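N-terminal acetyltransferase-like protein (Chaetomium thermophilum, PDB 5NNP) probably serves as the helical-repeat auxiliary subunit of an N-terminal acetyltransferase A complex, scaffolding the catalytic partner that acetylates protein N termini. Local coordinates at residues A190-N195 with L222-L227; G160-A165 with N195-E200; T341-A346 with Q380-Y385. All coordinates share one frame; numbering follows the deposited sequence.

Interaction 1 of 3, residues A190-N195 with L222-L227; sequences ALLYKN and LAVMEL
Leu192 and Val224 are paired in register, their CA atoms 8.1 Å apart, and one turn on Asn195 is matched with Leu227. The two short helical segments run the same way, their axes 24° apart and 11.6 Å away at closest approach. That spacing is bridged by side chains, with no hydrogen bond between the segments. Leu192 spreads its two methyls over the neighbouring helix: CD1 lies 4.1 Å from Ala223 CB, while CD2 reaches CG2 of Val224 at 4.0 Å, the two side chains crossing at about a right angle. A chi1 of -67° swings the fork of Leu192 to the side of its own backbone N. Asn195 and Leu227 approach from opposite directions, and OD1 of Asn195 comes 3.7 Å from Leu227 CD1, a van der Waals touch. The amide is buried, and its polarity is met elsewhere: OD1 hydrogen-bonds to Tyr231, ND2 to Ala207 O and His210, which fixes its rotation. Arg538 of helix 537-547 packs on both Leu192 and Ala223. Such near-parallel packing of helices 185-200 and 221-234, with helix 204-214 between them in sequence, is characteristic of the stacked helical hairpins of a TPR-type solenoid.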
loop_
_atom_site.group_PDB
_atom_site.type_symbol
_atom_site.label_atom_id
_atom_site.label_comp_id
_atom_site.label_asym_id
_atom_site.label_seq_id
_atom_site.Cartn_x
_atom_site.Cartn_y
_atom_site.Cartn_z
ATOM N N ALA A 190 16.361 -13.850 12.338
ATOM C CA ALA A 190 17.557 -13.056 12.564
ATOM C C ALA A 190 18.663 -13.435 11.586
ATOM O O ALA A 190 19.412 -12.570 11.143
ATOM C CB ALA A 190 18.043 -13.204 13.991
ATOM N N LEU A 191 18.770 -14.722 11.256
ATOM C CA LEU A 191 19.749 -15.176 10.270
ATOM C C LEU A 191 19.438 -14.610 8.875
ATOM O O LEU A 191 20.332 -14.125 8.179
ATOM C CB LEU A 191 19.796 -16.695 10.223
ATOM C CG LEU A 191 20.421 -17.399 11.432
ATOM C CD1 LEU A 191 20.033 -18.860 11.456
ATOM C CD2 LEU A 191 21.941 -17.254 11.450
ATOM N N LEU A 192 18.170 -14.636 8.473
ATOM C CA LEU A 192 17.843 -14.143 7.150
ATOM C C LEU A 192 18.043 -12.627 7.056
ATOM O O LEU A 192 18.519 -12.112 6.042
ATOM C CB LEU A 192 16.414 -14.519 6.783
ATOM C CG LEU A 192 16.117 -16.012 6.585
ATOM C CD1 LEU A 192 14.627 -16.218 6.298
ATOM C CD2 LEU A 192 16.968 -16.640 5.471
ATOM N N TYR A 193 17.691 -11.914 8.115
ATOM C CA TYR A 193 17.874 -10.463 8.133
ATOM C C TYR A 193 19.345 -10.087 7.915
ATOM O O TYR A 193 19.659 -9.256 7.047
ATOM C CB TYR A 193 17.345 -9.871 9.444
ATOM C CG TYR A 193 17.535 -8.372 9.581
ATOM C CD1 TYR A 193 17.098 -7.500 8.597
ATOM C CD2 TYR A 193 18.138 -7.829 10.715
ATOM C CE1 TYR A 193 17.273 -6.121 8.724
ATOM C CE2 TYR A 193 18.311 -6.457 10.857
ATOM C CZ TYR A 193 17.879 -5.608 9.859
ATOM O OH TYR A 193 18.059 -4.249 10.008
ATOM N N LYS A 194 20.241 -10.717 8.678
ATOM C CA LYS A 194 21.687 -10.557 8.485
ATOM C C LYS A 194 22.096 -10.908 7.054
ATOM O O LYS A 194 22.905 -10.199 6.446
ATOM C CB LYS A 194 22.478 -11.417 9.479
ATOM C CG LYS A 194 24.023 -11.437 9.229
ATOM C CD LYS A 194 24.765 -12.423 10.163
ATOM C CE LYS A 194 26.251 -12.422 9.945
ATOM N NZ LYS A 194 26.977 -13.461 10.765
ATOM N N ASN A 195 21.548 -11.997 6.514
ATOM C CA ASN A 195 21.852 -12.367 5.134
ATOM C C ASN A 195 21.474 -11.248 4.158
ATOM O O ASN A 195 22.270 -10.897 3.290
ATOM C CB ASN A 195 21.157 -13.674 4.724
ATOM C CG ASN A 195 21.667 -14.211 3.373
ATOM O OD1 ASN A 195 21.111 -13.894 2.317
ATOM N ND2 ASN A 195 22.750 -15.013 3.409
ATOM N N LEU A 222 10.464 -20.097 1.237
ATOM C CA LEU A 222 10.467 -19.323 -0.002
ATOM C C LEU A 222 11.615 -18.305 -0.062
ATOM O O LEU A 222 12.213 -18.072 -1.120
ATOM C CB LEU A 222 9.131 -18.601 -0.173
ATOM C CG LEU A 222 9.028 -17.677 -1.385
ATOM C CD1 LEU A 222 9.008 -18.485 -2.674
ATOM C CD2 LEU A 222 7.806 -16.768 -1.293
ATOM N N ALA A 223 11.913 -17.690 1.076
ATOM C CA ALA A 223 12.977 -16.711 1.136
ATOM C C ALA A 223 14.323 -17.359 0.825
ATOM O O ALA A 223 15.101 -16.832 0.024
ATOM C CB ALA A 223 13.004 -16.052 2.490
ATOM N N VAL A 224 14.597 -18.500 1.460
ATOM C CA VAL A 224 15.844 -19.210 1.220
ATOM C C VAL A 224 15.922 -19.584 -0.256
ATOM O O VAL A 224 16.963 -19.455 -0.893
ATOM C CB VAL A 224 15.975 -20.476 2.098
ATOM C CG1 VAL A 224 17.129 -21.354 1.626
ATOM C CG2 VAL A 224 16.180 -20.108 3.548
ATOM N N MET A 225 14.806 -20.024 -0.812
ATOM C CA MET A 225 14.817 -20.495 -2.188
ATOM C C MET A 225 14.998 -19.361 -3.183
ATOM O O MET A 225 15.676 -19.532 -4.195
ATOM C CB MET A 225 13.536 -21.263 -2.491
ATOM C CG MET A 225 13.467 -22.593 -1.785
ATOM S SD MET A 225 11.945 -23.470 -2.167
ATOM C CE MET A 225 12.090 -24.803 -0.958
ATOM N N GLU A 226 14.395 -18.209 -2.897
ATOM C CA GLU A 226 14.502 -17.075 -3.807
ATOM C C GLU A 226 15.869 -16.394 -3.713
ATOM O O GLU A 226 16.448 -16.023 -4.739
ATOM C CB GLU A 226 13.376 -16.075 -3.549
ATOM C CG GLU A 226 12.048 -16.504 -4.171
ATOM C CD GLU A 226 11.017 -15.401 -4.190
ATOM O OE1 GLU A 226 11.158 -14.448 -3.392
ATOM O OE2 GLU A 226 10.061 -15.491 -4.999
ATOM N N LEU A 227 16.392 -16.258 -2.495
ATOM C CA LEU A 227 17.743 -15.733 -2.299
ATOM C C LEU A 227 18.782 -16.624 -2.993
ATOM O O LEU A 227 19.689 -16.129 -3.672
ATOM C CB LEU A 227 18.063 -15.594 -0.807
ATOM C CG LEU A 227 17.277 -14.524 -0.047
ATOM C CD1 LEU A 227 17.556 -14.616 1.435
ATOM C CD2 LEU A 227 17.632 -13.146 -0.541
#

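Interaction 2 of 3, residues G160-A165 with N195-E200; sequences GNLEKA and NTIIAE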
loop_
_atom_site.group_PDB
_atom_site.type_symbol
_atom_site.label_atom_id
_atom_site.label_comp_id
_atom_site.label_asym_id
_atom_site.label_seq_id
_atom_site.Cartn_x
_atom_site.Cartn_y
_atom_site.Cartn_z
ATOM N N GLY A 160 21.898 3.630 7.350
ATOM C CA GLY A 160 22.866 3.480 6.269
ATOM C C GLY A 160 24.187 2.851 6.694
ATOM O O GLY A 160 25.054 2.615 5.863
ATOM N N ASN A 161 24.341 2.566 7.987
ATOM C CA ASN A 161 25.541 1.914 8.496
ATOM C C ASN A 161 25.407 0.386 8.482
ATOM O O ASN A 161 25.238 -0.255 9.529
ATOM C CB ASN A 161 25.841 2.412 9.915
ATOM C CG ASN A 161 27.283 2.206 10.318
ATOM O OD1 ASN A 161 27.981 1.363 9.757
ATOM N ND2 ASN A 161 27.736 2.972 11.309
ATOM N N LEU A 162 25.481 -0.200 7.295
ATOM C CA LEU A 162 25.310 -1.640 7.141
ATOM C C LEU A 162 26.406 -2.441 7.861
ATOM O O LEU A 162 26.110 -3.411 8.554
ATOM C CB LEU A 162 25.260 -1.998 5.656
ATOM C CG LEU A 162 23.840 -1.921 5.053
ATOM C CD1 LEU A 162 23.172 -0.592 5.353
ATOM C CD2 LEU A 162 23.861 -2.174 3.548
ATOM N N GLU A 163 27.658 -2.022 7.731
ATOM C CA GLU A 163 28.751 -2.697 8.422
ATOM C C GLU A 163 28.514 -2.808 9.933
ATOM O O GLU A 163 28.743 -3.872 10.522
ATOM C CB GLU A 163 30.088 -1.988 8.166
ATOM C CG GLU A 163 31.307 -2.778 8.643
ATOM C CD GLU A 163 32.629 -2.114 8.277
ATOM O OE1 GLU A 163 32.601 -1.037 7.646
ATOM O OE2 GLU A 163 33.697 -2.666 8.614
ATOM N N LYS A 164 28.059 -1.731 10.567
ATOM C CA LYS A 164 27.836 -1.798 12.007
ATOM C C LYS A 164 26.599 -2.648 12.334
ATOM O O LYS A 164 26.561 -3.340 13.346
ATOM C CB LYS A 164 27.708 -0.396 12.611
ATOM C CG LYS A 164 28.326 -0.266 14.003
ATOM C CD LYS A 164 29.834 -0.469 13.953
ATOM C CE LYS A 164 30.495 -0.239 15.309
ATOM N NZ LYS A 164 29.915 -1.126 16.349
ATOM N N ALA A 165 25.586 -2.613 11.478
ATOM C CA ALA A 165 24.411 -3.426 11.742
ATOM C C ALA A 165 24.759 -4.916 11.669
ATOM O O ALA A 165 24.267 -5.724 12.464
ATOM C CB ALA A 165 23.291 -3.088 10.767
ATOM N N ASN A 195 21.548 -11.997 6.514
ATOM C CA ASN A 195 21.852 -12.367 5.134
ATOM C C ASN A 195 21.474 -11.248 4.158
ATOM O O ASN A 195 22.270 -10.897 3.290
ATOM C CB ASN A 195 21.157 -13.674 4.724
ATOM C CG ASN A 195 21.667 -14.211 3.373
ATOM O OD1 ASN A 195 21.111 -13.894 2.317
ATOM N ND2 ASN A 195 22.750 -15.013 3.409
ATOM N N THR A 196 20.278 -10.676 4.296
ATOM C CA THR A 196 19.900 -9.605 3.382
ATOM C C THR A 196 20.859 -8.428 3.550
ATOM O O THR A 196 21.159 -7.726 2.590
ATOM C CB THR A 196 18.447 -9.132 3.581
ATOM O OG1 THR A 196 18.282 -8.556 4.883
ATOM C CG2 THR A 196 17.479 -10.278 3.401
ATOM N N ILE A 197 21.371 -8.235 4.762
ATOM C CA ILE A 197 22.287 -7.119 5.012
ATOM C C ILE A 197 23.619 -7.311 4.293
ATOM O O ILE A 197 24.149 -6.371 3.696
ATOM C CB ILE A 197 22.511 -6.907 6.527
ATOM C CG1 ILE A 197 21.257 -6.258 7.116
ATOM C CG2 ILE A 197 23.720 -6.021 6.782
ATOM C CD1 ILE A 197 21.222 -6.161 8.629
ATOM N N ILE A 198 24.145 -8.529 4.331
ATOM C CA ILE A 198 25.348 -8.848 3.578
ATOM C C ILE A 198 25.180 -8.568 2.081
ATOM O O ILE A 198 26.071 -8.033 1.442
ATOM C CB ILE A 198 25.750 -10.320 3.770
ATOM C CG1 ILE A 198 26.067 -10.591 5.245
ATOM C CG2 ILE A 198 26.947 -10.666 2.879
ATOM C CD1 ILE A 198 26.430 -12.046 5.572
ATOM N N ALA A 199 24.031 -8.913 1.517
ATOM C CA ALA A 199 23.825 -8.709 0.094
ATOM C C ALA A 199 23.688 -7.217 -0.203
ATOM O O ALA A 199 24.272 -6.712 -1.158
ATOM C CB ALA A 199 22.607 -9.482 -0.389
ATOM N N GLU A 200 22.938 -6.507 0.632
ATOM C CA GLU A 200 22.821 -5.063 0.450
ATOM C C GLU A 200 24.199 -4.377 0.518
ATOM O O GLU A 200 24.399 -3.340 -0.106
ATOM C CB GLU A 200 21.868 -4.453 1.481
ATOM C CG GLU A 200 20.409 -4.775 1.221
ATOM C CD GLU A 200 19.459 -3.907 2.021
ATOM O OE1 GLU A 200 18.243 -4.234 2.045
ATOM O OE2 GLU A 200 19.932 -2.910 2.620
#
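Leu162 reaches Glu200 through its second side-chain torsion: chi2 of 52° folds CD1 back and leaves CD2 anti to CA. This puts CD2 3.7 Å from CB of Glu200, where the two side chains cross at about a right angle. Ile197 divides its branches between two partners. Its chi1 of -74° sets CG1 beside the backbone N and leaves CG2 anti to it; the CG2 methyl lies 4.0 Å from Leu162 O and a looser 4.5 Å from Leu162 CG, while the other branch carries CD1 to 4.3 Å from Ala165 CB. Leu162 and Ala165, three residues apart at the start of helix 162-175, thus offer one apolar side to the last turn of helix 185-200. The turn before them is shaped locally. Gly160 ends the preceding helix in a Schellman motif, and Asn161 is the N-cap of the next, its OD1 accepting from Lys164 N at 3.2 Å with the donor above the carbonyl plane. Glu200 combines two roles: its aliphatic stem packs on Leu162, while the extended chain keeps OE2 near Leu162 CD2 as OE1 makes a salt bridge to Arg545 and OE2 a hydrogen bond to His157. The segments are held to each other by apolar packing rather than by hydrogen bonds, and the carboxylate, whose charge Arg545 probably offsets, ties the end of helix 185-200 to helices 146-159 and 537-547.

Interaction 3 of 3, residues T341-A346 with Q380-Y385; sequences TLASLA and QHYNYY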
loop_
_atom_site.group_PDB
_atom_site.type_symbol
_atom_site.label_atom_id
_atom_site.label_comp_id
_atom_site.label_asym_id
_atom_site.label_seq_id
_atom_site.Cartn_x
_atom_site.Cartn_y
_atom_site.Cartn_z
ATOM N N THR A 341 -5.860 -12.215 -34.749
ATOM C CA THR A 341 -5.891 -13.668 -34.715
ATOM C C THR A 341 -6.805 -14.164 -33.594
ATOM O O THR A 341 -7.503 -15.167 -33.744
ATOM C CB THR A 341 -4.475 -14.261 -34.540
ATOM O OG1 THR A 341 -3.671 -13.937 -35.682
ATOM C CG2 THR A 341 -4.541 -15.768 -34.402
ATOM N N LEU A 342 -6.804 -13.463 -32.466
ATOM C CA LEU A 342 -7.607 -13.902 -31.335
ATOM C C LEU A 342 -9.089 -13.737 -31.636
ATOM O O LEU A 342 -9.908 -14.576 -31.251
ATOM C CB LEU A 342 -7.227 -13.140 -30.068
ATOM C CG LEU A 342 -5.901 -13.615 -29.478
ATOM C CD1 LEU A 342 -5.521 -12.759 -28.277
ATOM C CD2 LEU A 342 -5.981 -15.098 -29.118
ATOM N N ALA A 343 -9.428 -12.666 -32.344
ATOM C CA ALA A 343 -10.813 -12.430 -32.730
ATOM C C ALA A 343 -11.281 -13.475 -33.762
ATOM O O ALA A 343 -12.393 -14.023 -33.670
ATOM C CB ALA A 343 -10.967 -11.026 -33.268
ATOM N N SER A 344 -10.414 -13.758 -34.728
ATOM C CA SER A 344 -10.707 -14.748 -35.745
ATOM C C SER A 344 -10.923 -16.123 -35.119
ATOM O O SER A 344 -11.820 -16.853 -35.521
ATOM C CB SER A 344 -9.579 -14.799 -36.781
ATOM O OG SER A 344 -9.775 -15.845 -37.715
ATOM N N LEU A 345 -10.107 -16.479 -34.134
ATOM C CA LEU A 345 -10.257 -17.773 -33.478
ATOM C C LEU A 345 -11.563 -17.876 -32.691
ATOM O O LEU A 345 -12.197 -18.938 -32.660
ATOM C CB LEU A 345 -9.076 -18.043 -32.554
ATOM C CG LEU A 345 -7.801 -18.409 -33.309
ATOM C CD1 LEU A 345 -6.683 -18.606 -32.312
ATOM C CD2 LEU A 345 -8.025 -19.659 -34.153
ATOM N N ALA A 346 -11.956 -16.780 -32.050
ATOM C CA ALA A 346 -13.214 -16.742 -31.317
ATOM C C ALA A 346 -14.389 -16.943 -32.270
ATOM O O ALA A 346 -15.291 -17.736 -32.012
ATOM C CB ALA A 346 -13.362 -15.430 -30.569
ATOM N N GLN A 380 -16.281 -7.944 -25.720
ATOM C CA GLN A 380 -15.241 -7.215 -25.030
ATOM C C GLN A 380 -14.117 -6.810 -25.967
ATOM O O GLN A 380 -13.564 -5.721 -25.832
ATOM C CB GLN A 380 -14.711 -8.050 -23.870
ATOM C CG GLN A 380 -15.670 -8.031 -22.716
ATOM C CD GLN A 380 -15.149 -8.769 -21.537
ATOM O OE1 GLN A 380 -14.934 -9.984 -21.586
ATOM N NE2 GLN A 380 -14.928 -8.045 -20.458
ATOM N N HIS A 381 -13.791 -7.685 -26.911
ATOM C CA HIS A 381 -12.785 -7.384 -27.926
ATOM C C HIS A 381 -13.077 -6.045 -28.587
ATOM O O HIS A 381 -12.231 -5.159 -28.632
ATOM C CB HIS A 381 -12.743 -8.493 -28.985
ATOM C CG HIS A 381 -11.721 -8.279 -30.062
ATOM N ND1 HIS A 381 -10.460 -8.840 -30.017
ATOM C CD2 HIS A 381 -11.784 -7.588 -31.226
ATOM C CE1 HIS A 381 -9.788 -8.494 -31.099
ATOM N NE2 HIS A 381 -10.567 -7.732 -31.847
ATOM N N TYR A 382 -14.296 -5.905 -29.084
ATOM C CA TYR A 382 -14.669 -4.734 -29.844
ATOM C C TYR A 382 -15.079 -3.564 -28.962
ATOM O O TYR A 382 -15.392 -2.484 -29.454
ATOM C CB TYR A 382 -15.776 -5.108 -30.810
ATOM C CG TYR A 382 -15.253 -5.991 -31.901
ATOM C CD1 TYR A 382 -14.449 -5.467 -32.914
ATOM C CD2 TYR A 382 -15.532 -7.343 -31.916
ATOM C CE1 TYR A 382 -13.950 -6.268 -33.921
ATOM C CE2 TYR A 382 -15.041 -8.152 -32.915
ATOM C CZ TYR A 382 -14.248 -7.611 -33.915
ATOM O OH TYR A 382 -13.759 -8.422 -34.909
ATOM N N ASN A 383 -15.051 -3.776 -27.651
ATOM C CA ASN A 383 -15.241 -2.683 -26.712
ATOM C C ASN A 383 -13.885 -2.115 -26.279
ATOM O O ASN A 383 -13.771 -0.958 -25.872
ATOM C CB ASN A 383 -16.033 -3.161 -25.507
ATOM C CG ASN A 383 -16.589 -2.020 -24.694
ATOM O OD1 ASN A 383 -16.851 -0.930 -25.221
ATOM N ND2 ASN A 383 -16.769 -2.255 -23.399
ATOM N N TYR A 384 -12.855 -2.944 -26.390
ATOM C CA TYR A 384 -11.508 -2.580 -25.978
ATOM C C TYR A 384 -10.935 -1.485 -26.891
ATOM O O TYR A 384 -11.126 -1.504 -28.111
ATOM C CB TYR A 384 -10.613 -3.824 -25.980
ATOM C CG TYR A 384 -9.315 -3.659 -25.235
ATOM C CD1 TYR A 384 -9.305 -3.373 -23.879
ATOM C CD2 TYR A 384 -8.100 -3.808 -25.880
ATOM C CE1 TYR A 384 -8.117 -3.225 -23.186
ATOM C CE2 TYR A 384 -6.911 -3.666 -25.196
ATOM C CZ TYR A 384 -6.928 -3.374 -23.850
ATOM O OH TYR A 384 -5.748 -3.231 -23.164
ATOM N N TYR A 385 -10.230 -0.529 -26.299
ATOM C CA TYR A 385 -9.845 0.670 -27.024
ATOM C C TYR A 385 -8.823 0.373 -28.121
ATOM O O TYR A 385 -8.652 1.148 -29.067
ATOM C CB TYR A 385 -9.299 1.714 -26.048
ATOM C CG TYR A 385 -7.915 1.413 -25.524
ATOM C CD1 TYR A 385 -7.733 0.634 -24.388
ATOM C CD2 TYR A 385 -6.783 1.922 -26.164
ATOM C CE1 TYR A 385 -6.461 0.364 -23.908
ATOM C CE2 TYR A 385 -5.506 1.659 -25.695
ATOM C CZ TYR A 385 -5.351 0.880 -24.569
ATOM O OH TYR A 385 -4.082 0.615 -24.102
#
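Ala343 and His381 form the close-packed part of this contact, a single methyl laid on an imidazole face. CB of Ala343 is 3.7 Å from the ring centroid and 21° off the ring normal, a CH-pi contact displaced toward the rim, where CE1 is nearest at 3.5 Å. The ring reaches the methyl because CG of His381 stands anti to the backbone N (chi1 -179°). It is steadied from two further directions: ND1 hydrogen-bonds to the hydroxyl of Tyr333, whose ring also meets it at a steep angle, and its CD2 edge rests 3.5 Å above the middle of the Tyr382 ring. The looser margin belongs to Tyr382. Partly exposed, it adds only its OH, at 4.2 Å from Ala343 CB and without a hydrogen bond across the contact, while its ring takes part in a cation-pi interaction with Arg392. Beyond it the chain turns away from helix 336-352, and Gln380 O accepts from both Asn383 N and Tyr384 N. On the buried side the packing continues along the helix pair, as Leu342 and Ala346 both touch Tyr377. A small alanine on helix 336-352 thus receives a large ring from helix 369-381, whose end lies in a predicted TPR repeat, and the arrangement is that of successive helices packing in an alpha-solenoid.

Overall arrangement
Interactions 1 and 2 share helix 185-200, their segments overlapping at Asn195, which touches across only in interaction 1, and their centres lie 13 Å apart. Each uses a different part of that helix, joining it to helix 221-234 and to helix 162-175 respectively, so one helix links earlier and later parts of the solenoid. Interaction 3 lies apart, its centre about 45 Å from that of interaction 1. Interactions 1 and 3 are buried, whereas interaction 2 is only partly so and has the exposed Glu200 at its border, its carboxylate paired with Arg545 and His157. Chemistry follows place: aliphatic packing beside a satisfied amide in 1, aliphatic packing edged by charge in 2, and methyl-on-ring packing in 3.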